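Ecdysteroid-phosphate phosphatase (PDB 3C7T) removes the phosphate from inactive ecdysteroid phosphates, above all ecdysone 22-phosphate, to release the active hormones, and also acts as a protein tyrosine phosphatase. Local coordinates at residues A[80-93]-A[180-192]. Residues are numbered along the deposited sequence; the frame is centred on the assembly and turned at random.
Sequences VSIKHVYASPALRC and TEKDGGNVIFIGH. With WO4 (tungstate(VI)ion), chain E.
His84 holds CG beside its backbone N (chi1 -51°), which brings its ring against Thr180 and Asp183. Thr180 CG2 sits over the ring centre, 3.4 Å from the centroid, a CH-pi contact. At the ring edge, His84 NE2 donates to Asp183 OD2 at 3.2 Å, meeting the carboxylate from above its plane. Replacing His84 by alanine is likely to open a gap beside Thr180 CG2 and to leave Asp183 OD2 without this donor. At the far end, Ser88 OG lies anti to its own N (chi1 160°), 2.8 Å from His192 NE2 and hydrogen-bonded to it. The opposite ring nitrogen, His192 ND1, donates almost straight to tungstate O4 at 2.6 Å. Arg92 NE and NH2 grip the same oxygen edge-on, and Cys93 SG lies over one face of the His192 ring, offset toward its rim. Ser88 is thus placed to steady His192, probably an active-site histidine, from the second shell. Between these ends, strands 84-87 and 187-191 pair in parallel, with Tyr86 N to Ile188 O at 2.9 Å. They are central strands of the histidine phosphatase domain, flanked by strands 112-114 and 5-11. Helix 91-104 packs on Ile188 and Ile190, and helix 162-179 on Tyr86 and Phe189.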
# COMPACT_ATOMS: atom_id res chain seq x y z
N VAL A 80 -18.08 -11.55 7.67
CA VAL A 80 -17.60 -12.02 8.96
C VAL A 80 -17.40 -10.86 9.94
O VAL A 80 -16.71 -9.89 9.64
CB VAL A 80 -16.32 -12.91 8.84
CG1 VAL A 80 -15.86 -13.38 10.23
CG2 VAL A 80 -16.58 -14.11 7.93
N SER A 81 -18.03 -10.97 11.11
CA SER A 81 -17.89 -9.95 12.16
C SER A 81 -16.78 -10.36 13.13
O SER A 81 -16.35 -11.51 13.10
CB SER A 81 -19.21 -9.80 12.92
OG SER A 81 -19.65 -11.07 13.36
N ILE A 82 -16.33 -9.42 13.95
CA ILE A 82 -15.38 -9.70 15.02
C ILE A 82 -15.84 -8.94 16.26
O ILE A 82 -16.27 -7.77 16.19
CB ILE A 82 -13.88 -9.38 14.63
CG1 ILE A 82 -13.31 -10.43 13.69
CG2 ILE A 82 -12.96 -9.42 15.84
CD1 ILE A 82 -13.52 -10.14 12.26
N LYS A 83 -15.78 -9.59 17.41
CA LYS A 83 -16.21 -8.93 18.62
C LYS A 83 -15.07 -8.73 19.58
O LYS A 83 -15.03 -7.75 20.33
CB LYS A 83 -17.33 -9.76 19.27
CG LYS A 83 -17.96 -9.11 20.49
CD LYS A 83 -19.33 -9.73 20.75
CE LYS A 83 -19.99 -9.15 22.01
NZ LYS A 83 -20.00 -7.66 22.00
N HIS A 84 -14.13 -9.67 19.56
CA HIS A 84 -13.09 -9.74 20.59
C HIS A 84 -11.72 -9.63 19.93
O HIS A 84 -11.31 -10.53 19.19
CB HIS A 84 -13.21 -11.04 21.37
CG HIS A 84 -14.59 -11.30 21.89
ND1 HIS A 84 -15.42 -12.25 21.34
CD2 HIS A 84 -15.29 -10.72 22.89
CE1 HIS A 84 -16.57 -12.26 22.00
NE2 HIS A 84 -16.51 -11.33 22.94
N VAL A 85 -11.04 -8.52 20.20
CA VAL A 85 -9.79 -8.16 19.52
C VAL A 85 -8.69 -8.00 20.57
O VAL A 85 -8.80 -7.18 21.49
CB VAL A 85 -9.95 -6.85 18.69
CG1 VAL A 85 -8.63 -6.45 18.03
CG2 VAL A 85 -11.05 -7.01 17.63
N TYR A 86 -7.67 -8.84 20.43
CA TYR A 86 -6.51 -8.85 21.34
C TYR A 86 -5.26 -8.52 20.54
O TYR A 86 -5.07 -9.07 19.45
CB TYR A 86 -6.37 -10.22 22.02
CG TYR A 86 -7.60 -10.63 22.81
CD1 TYR A 86 -8.68 -11.22 22.16
CD2 TYR A 86 -7.69 -10.40 24.18
CE1 TYR A 86 -9.83 -11.60 22.87
CE2 TYR A 86 -8.83 -10.78 24.92
CZ TYR A 86 -9.89 -11.37 24.24
OH TYR A 86 -11.03 -11.75 24.92
N ALA A 87 -4.42 -7.64 21.07
CA ALA A 87 -3.20 -7.23 20.38
C ALA A 87 -2.00 -7.28 21.30
O ALA A 87 -2.10 -6.92 22.48
CB ALA A 87 -3.35 -5.84 19.82
N SER A 88 -0.87 -7.74 20.76
CA SER A 88 0.40 -7.64 21.45
C SER A 88 0.62 -6.16 21.79
O SER A 88 0.14 -5.31 21.08
CB SER A 88 1.51 -8.12 20.52
OG SER A 88 2.76 -7.64 20.94
N PRO A 89 1.34 -5.85 22.89
CA PRO A 89 1.49 -4.45 23.25
C PRO A 89 2.48 -3.65 22.37
O PRO A 89 2.59 -2.43 22.54
CB PRO A 89 1.96 -4.51 24.72
CG PRO A 89 2.66 -5.82 24.81
CD PRO A 89 1.96 -6.76 23.88
N ALA A 90 3.18 -4.32 21.43
CA ALA A 90 4.05 -3.65 20.45
C ALA A 90 3.22 -2.67 19.64
O ALA A 90 2.10 -3.02 19.18
CB ALA A 90 4.72 -4.67 19.52
N LEU A 91 3.76 -1.47 19.41
CA LEU A 91 2.99 -0.44 18.70
C LEU A 91 2.54 -0.91 17.33
O LEU A 91 1.41 -0.58 16.92
CB LEU A 91 3.78 0.86 18.54
CG LEU A 91 3.08 1.93 17.71
CD1 LEU A 91 1.74 2.36 18.37
CD2 LEU A 91 4.04 3.12 17.41
N ARG A 92 3.39 -1.65 16.63
CA ARG A 92 3.02 -2.16 15.29
C ARG A 92 1.77 -3.07 15.33
O ARG A 92 0.97 -3.09 14.38
CB ARG A 92 4.21 -2.89 14.66
CG ARG A 92 4.72 -4.07 15.48
CD ARG A 92 6.00 -4.62 14.87
NE ARG A 92 6.70 -5.66 15.61
CZ ARG A 92 7.57 -5.46 16.61
NH1 ARG A 92 7.81 -4.23 17.10
NH2 ARG A 92 8.17 -6.51 17.17
N CYS A 93 1.61 -3.80 16.42
CA CYS A 93 0.48 -4.72 16.57
C CYS A 93 -0.81 -3.96 16.91
O CYS A 93 -1.88 -4.24 16.34
CB CYS A 93 0.79 -5.80 17.60
SG CYS A 93 2.33 -6.69 17.27
N THR A 180 -14.78 -16.08 26.19
CA THR A 180 -15.73 -15.55 25.21
C THR A 180 -16.68 -16.63 24.66
O THR A 180 -17.53 -16.34 23.81
CB THR A 180 -15.00 -14.88 24.02
OG1 THR A 180 -14.08 -15.82 23.45
CG2 THR A 180 -14.25 -13.64 24.49
N GLU A 181 -16.52 -17.86 25.14
CA GLU A 181 -17.30 -19.00 24.66
C GLU A 181 -18.81 -18.77 24.84
O GLU A 181 -19.59 -18.97 23.90
CB GLU A 181 -16.85 -20.29 25.35
CG GLU A 181 -17.30 -21.58 24.64
CD GLU A 181 -16.86 -22.84 25.38
OE1 GLU A 181 -15.71 -22.90 25.86
OE2 GLU A 181 -17.68 -23.79 25.47
N LYS A 182 -19.20 -18.32 26.04
CA LYS A 182 -20.61 -18.02 26.36
C LYS A 182 -21.20 -16.99 25.39
O LYS A 182 -22.27 -17.21 24.81
CB LYS A 182 -20.73 -17.51 27.80
CG LYS A 182 -22.12 -17.60 28.41
CD LYS A 182 -22.09 -17.14 29.87
CE LYS A 182 -23.41 -17.42 30.60
NZ LYS A 182 -24.52 -16.56 30.12
N ASP A 183 -20.49 -15.87 25.24
CA ASP A 183 -20.82 -14.82 24.28
C ASP A 183 -20.86 -15.36 22.85
O ASP A 183 -21.76 -15.04 22.07
CB ASP A 183 -19.76 -13.71 24.37
CG ASP A 183 -20.19 -12.39 23.72
OD1 ASP A 183 -21.17 -12.34 22.93
OD2 ASP A 183 -19.52 -11.37 24.01
N GLY A 184 -19.85 -16.17 22.51
CA GLY A 184 -19.78 -16.84 21.20
C GLY A 184 -19.38 -15.95 20.04
O GLY A 184 -19.56 -16.33 18.87
N GLY A 185 -18.86 -14.77 20.34
CA GLY A 185 -18.36 -13.88 19.30
C GLY A 185 -17.02 -14.34 18.73
O GLY A 185 -16.29 -15.09 19.38
N ASN A 186 -16.72 -13.87 17.51
CA ASN A 186 -15.46 -14.17 16.81
C ASN A 186 -14.29 -13.44 17.45
O ASN A 186 -14.46 -12.35 18.01
CB ASN A 186 -15.57 -13.88 15.30
CG ASN A 186 -16.60 -14.77 14.59
OD1 ASN A 186 -16.79 -15.94 14.95
ND2 ASN A 186 -17.27 -14.23 13.58
N VAL A 187 -13.11 -14.06 17.40
CA VAL A 187 -11.92 -13.56 18.10
C VAL A 187 -10.78 -13.37 17.10
O VAL A 187 -10.63 -14.15 16.16
CB VAL A 187 -11.47 -14.56 19.17
CG1 VAL A 187 -10.20 -14.07 19.91
CG2 VAL A 187 -12.57 -14.81 20.17
N ILE A 188 -9.98 -12.33 17.32
CA ILE A 188 -8.72 -12.12 16.58
C ILE A 188 -7.56 -11.75 17.51
O ILE A 188 -7.70 -10.91 18.41
CB ILE A 188 -8.86 -11.14 15.39
CG1 ILE A 188 -7.59 -11.18 14.51
CG2 ILE A 188 -9.19 -9.72 15.87
CD1 ILE A 188 -7.77 -10.56 13.11
N PHE A 189 -6.44 -12.43 17.30
CA PHE A 189 -5.18 -12.17 18.01
C PHE A 189 -4.24 -11.50 17.00
O PHE A 189 -3.93 -12.10 15.97
CB PHE A 189 -4.53 -13.47 18.46
CG PHE A 189 -5.36 -14.26 19.45
CD1 PHE A 189 -5.67 -13.71 20.70
CD2 PHE A 189 -5.79 -15.54 19.13
CE1 PHE A 189 -6.42 -14.44 21.63
CE2 PHE A 189 -6.55 -16.29 20.05
CZ PHE A 189 -6.87 -15.72 21.29
N ILE A 190 -3.85 -10.27 17.29
CA ILE A 190 -3.04 -9.48 16.36
C ILE A 190 -1.67 -9.30 16.96
O ILE A 190 -1.51 -8.67 18.02
CB ILE A 190 -3.72 -8.16 15.99
CG1 ILE A 190 -5.03 -8.49 15.26
CG2 ILE A 190 -2.77 -7.28 15.13
CD1 ILE A 190 -6.02 -7.35 15.11
N GLY A 191 -0.67 -9.87 16.30
CA GLY A 191 0.64 -10.01 16.93
C GLY A 191 1.79 -10.11 15.95
O GLY A 191 1.97 -9.25 15.09
N HIS A 192 2.56 -11.17 16.11
CA HIS A 192 3.87 -11.32 15.50
C HIS A 192 3.80 -12.53 14.56
O HIS A 192 2.76 -13.18 14.49
CB HIS A 192 4.90 -11.52 16.63
CG HIS A 192 4.92 -10.39 17.62
ND1 HIS A 192 5.59 -9.20 17.40
CD2 HIS A 192 4.32 -10.26 18.83
CE1 HIS A 192 5.40 -8.39 18.43
NE2 HIS A 192 4.65 -9.02 19.32
W WO4 E . 7.48 -9.32 13.77
O1 WO4 E . 6.29 -10.72 13.18
O2 WO4 E . 8.97 -10.48 14.41
O3 WO4 E . 8.43 -8.17 12.46
O4 WO4 E . 6.99 -8.36 15.41
O HOH W 1 -18.49 -11.63 16.11